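Local coordinates for protein BCAM1869 (Burkholderia cenocepacia, PDB 4O2H), which probably acts as a transcriptional regulator in quorum sensing, being an RsaM homolog of novel fold, and associates with itself, at residues Trp63-Gly68 and Ala72-Gly77. Residues are numbered along the deposited sequence; the frame is centred on the assembly and turned at random.
Sequences WHRTAG and AYVTVG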
loop_
_atom_site.group_PDB
_atom_site.type_symbol
_atom_site.label_atom_id
_atom_site.label_comp_id
_atom_site.label_asym_id
_atom_site.label_seq_id
_atom_site.Cartn_x
_atom_site.Cartn_y
_atom_site.Cartn_z
ATOM N N TRP A 63 -7.043 2.219 -1.856
ATOM C CA TRP A 63 -8.449 2.362 -2.224
ATOM C C TRP A 63 -8.685 1.622 -3.542
ATOM O O TRP A 63 -7.739 1.376 -4.295
ATOM C CB TRP A 63 -8.821 3.880 -2.351
ATOM C CG TRP A 63 -8.855 4.628 -1.028
ATOM C CD1 TRP A 63 -7.858 4.705 -0.098
ATOM C CD2 TRP A 63 -9.997 5.287 -0.451
ATOM N NE1 TRP A 63 -8.293 5.387 1.011
ATOM C CE2 TRP A 63 -9.605 5.766 0.818
ATOM C CE3 TRP A 63 -11.299 5.566 -0.911
ATOM C CZ2 TRP A 63 -10.460 6.540 1.627
ATOM C CZ3 TRP A 63 -12.166 6.300 -0.092
ATOM C CH2 TRP A 63 -11.753 6.755 1.170
ATOM N N HIS A 64 -9.916 1.188 -3.785
ATOM C CA HIS A 64 -10.180 0.463 -5.026
ATOM C C HIS A 64 -11.644 0.613 -5.458
ATOM O O HIS A 64 -12.513 1.013 -4.683
ATOM C CB HIS A 64 -9.730 -1.041 -4.947
ATOM C CG HIS A 64 -10.597 -1.989 -4.144
ATOM N ND1 HIS A 64 -10.247 -3.340 -4.002
ATOM C CD2 HIS A 64 -11.752 -1.769 -3.456
ATOM C CE1 HIS A 64 -11.184 -3.881 -3.234
ATOM N NE2 HIS A 64 -12.118 -2.984 -2.887
ATOM N N ARG A 65 -11.880 0.336 -6.729
ATOM C CA ARG A 65 -13.202 0.233 -7.340
ATOM C C ARG A 65 -13.257 -1.148 -7.878
ATOM O O ARG A 65 -12.433 -1.508 -8.747
ATOM C CB ARG A 65 -13.498 1.279 -8.414
ATOM C CG ARG A 65 -14.908 1.037 -8.964
ATOM C CD ARG A 65 -15.208 1.714 -10.274
ATOM N NE ARG A 65 -14.304 1.342 -11.360
ATOM C CZ ARG A 65 -14.333 1.921 -12.552
ATOM N NH1 ARG A 65 -15.215 2.876 -12.812
ATOM N NH2 ARG A 65 -13.495 1.544 -13.497
ATOM N N THR A 66 -14.178 -1.952 -7.316
ATOM C CA THR A 66 -14.310 -3.366 -7.671
ATOM C C THR A 66 -14.769 -3.537 -9.143
ATOM O O THR A 66 -15.455 -2.662 -9.699
ATOM C CB THR A 66 -15.251 -4.100 -6.690
ATOM O OG1 THR A 66 -16.534 -3.497 -6.734
ATOM C CG2 THR A 66 -14.732 -4.111 -5.250
ATOM N N ALA A 67 -14.334 -4.653 -9.767
ATOM C CA ALA A 67 -14.672 -4.976 -11.144
ATOM C C ALA A 67 -16.122 -5.467 -11.243
ATOM O O ALA A 67 -16.665 -6.006 -10.279
ATOM C CB ALA A 67 -13.708 -6.030 -11.692
ATOM N N GLY A 68 -16.707 -5.273 -12.421
ATOM C CA GLY A 68 -18.072 -5.646 -12.779
ATOM C C GLY A 68 -18.220 -5.538 -14.280
ATOM O O GLY A 68 -17.261 -5.169 -14.971
ATOM N N ALA A 72 -14.001 -1.698 -15.081
ATOM C CA ALA A 72 -12.700 -2.275 -14.792
ATOM C C ALA A 72 -12.302 -2.056 -13.312
ATOM O O ALA A 72 -12.776 -1.125 -12.648
ATOM C CB ALA A 72 -11.637 -1.698 -15.729
ATOM N N TYR A 73 -11.447 -2.951 -12.796
ATOM C CA TYR A 73 -10.913 -2.861 -11.450
ATOM C C TYR A 73 -9.947 -1.686 -11.407
ATOM O O TYR A 73 -9.082 -1.590 -12.267
ATOM C CB TYR A 73 -10.239 -4.172 -11.035
ATOM C CG TYR A 73 -9.705 -4.148 -9.614
ATOM C CD1 TYR A 73 -10.573 -4.161 -8.522
ATOM C CD2 TYR A 73 -8.332 -4.126 -9.361
ATOM C CE1 TYR A 73 -10.093 -4.157 -7.217
ATOM C CE2 TYR A 73 -7.841 -4.079 -8.052
ATOM C CZ TYR A 73 -8.726 -4.113 -6.987
ATOM O OH TYR A 73 -8.256 -4.095 -5.706
ATOM N N VAL A 74 -10.167 -0.755 -10.488
ATOM C CA VAL A 74 -9.332 0.436 -10.338
ATOM C C VAL A 74 -8.669 0.433 -8.936
ATOM O O VAL A 74 -9.371 0.184 -7.964
ATOM C CB VAL A 74 -10.174 1.732 -10.586
ATOM C CG1 VAL A 74 -9.448 2.981 -10.097
ATOM C CG2 VAL A 74 -10.522 1.874 -12.059
ATOM N N THR A 75 -7.332 0.660 -8.859
ATOM C CA THR A 75 -6.547 0.800 -7.600
ATOM C C THR A 75 -5.958 2.192 -7.511
ATOM O O THR A 75 -5.465 2.728 -8.502
ATOM C CB THR A 75 -5.380 -0.181 -7.527
ATOM O OG1 THR A 75 -4.742 -0.186 -8.799
ATOM C CG2 THR A 75 -5.811 -1.554 -7.171
ATOM N N VAL A 76 -6.030 2.784 -6.353
ATOM C CA VAL A 76 -5.540 4.123 -6.075
ATOM C C VAL A 76 -4.968 4.094 -4.672
ATOM O O VAL A 76 -5.673 3.747 -3.706
ATOM C CB VAL A 76 -6.652 5.216 -6.235
ATOM C CG1 VAL A 76 -6.092 6.633 -6.010
ATOM C CG2 VAL A 76 -7.369 5.109 -7.598
ATOM N N GLY A 77 -3.692 4.430 -4.583
ATOM C CA GLY A 77 -2.974 4.477 -3.320
ATOM C C GLY A 77 -2.104 5.699 -3.232
ATOM O O GLY A 77 -1.747 6.291 -4.242
HETATM O O HOH W 1 -14.057 0.943 -16.653
#
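Arg-65 and Tyr-73 bury the most surface where the two strands of this antiparallel beta hairpin run out into its loop, each reaching across to the opposite segment. The arginine starts out extended, with CG anti to the backbone N (chi1 180°), then bends at chi3 and passes over Val-74. Arg-65 NH2 donates to Ala-72 O at 2.9 Å, the acceptor lying somewhat out of the guanidinium plane, while NE adds a weak bond to the same oxygen. Arg-65 NH2 also lies 3.3 Å from Val-74 CG2, and a water accepts from Ala-72 N and, weakly, from NH2. Between the backbones, Arg-65 and Val-74 form a hydrogen-bonded pair, with 2.8 Å from Arg-65 N to Val-74 O and a nearly straight return bond from Val-74 N to Arg-65 O. A second such pair joins Trp-63 to Val-76.

Tyr-73 lies along segment 63-68, its CD1 3.2 Å from Arg-65 O and its CB against that of Ala-67. Tyr-73 OH ends at the edge of the His-64 ring, in its plane, 2.7 Å from His-64 ND1 in a hydrogen bond; the two rings are steeply inclined at 78°. The bond joins His-64, on strand 55-65, to Tyr-73, just before strand 74-83.

His-139 of the second subunit stacks on the Tyr-73 ring, bringing this end of the hairpin into the dimer interface. Strands 34-40 and 89-98 flank the hairpin in a four-stranded antiparallel sheet, while Trp-63 packs on helix 128-138 and Val-74 on strand 21-24.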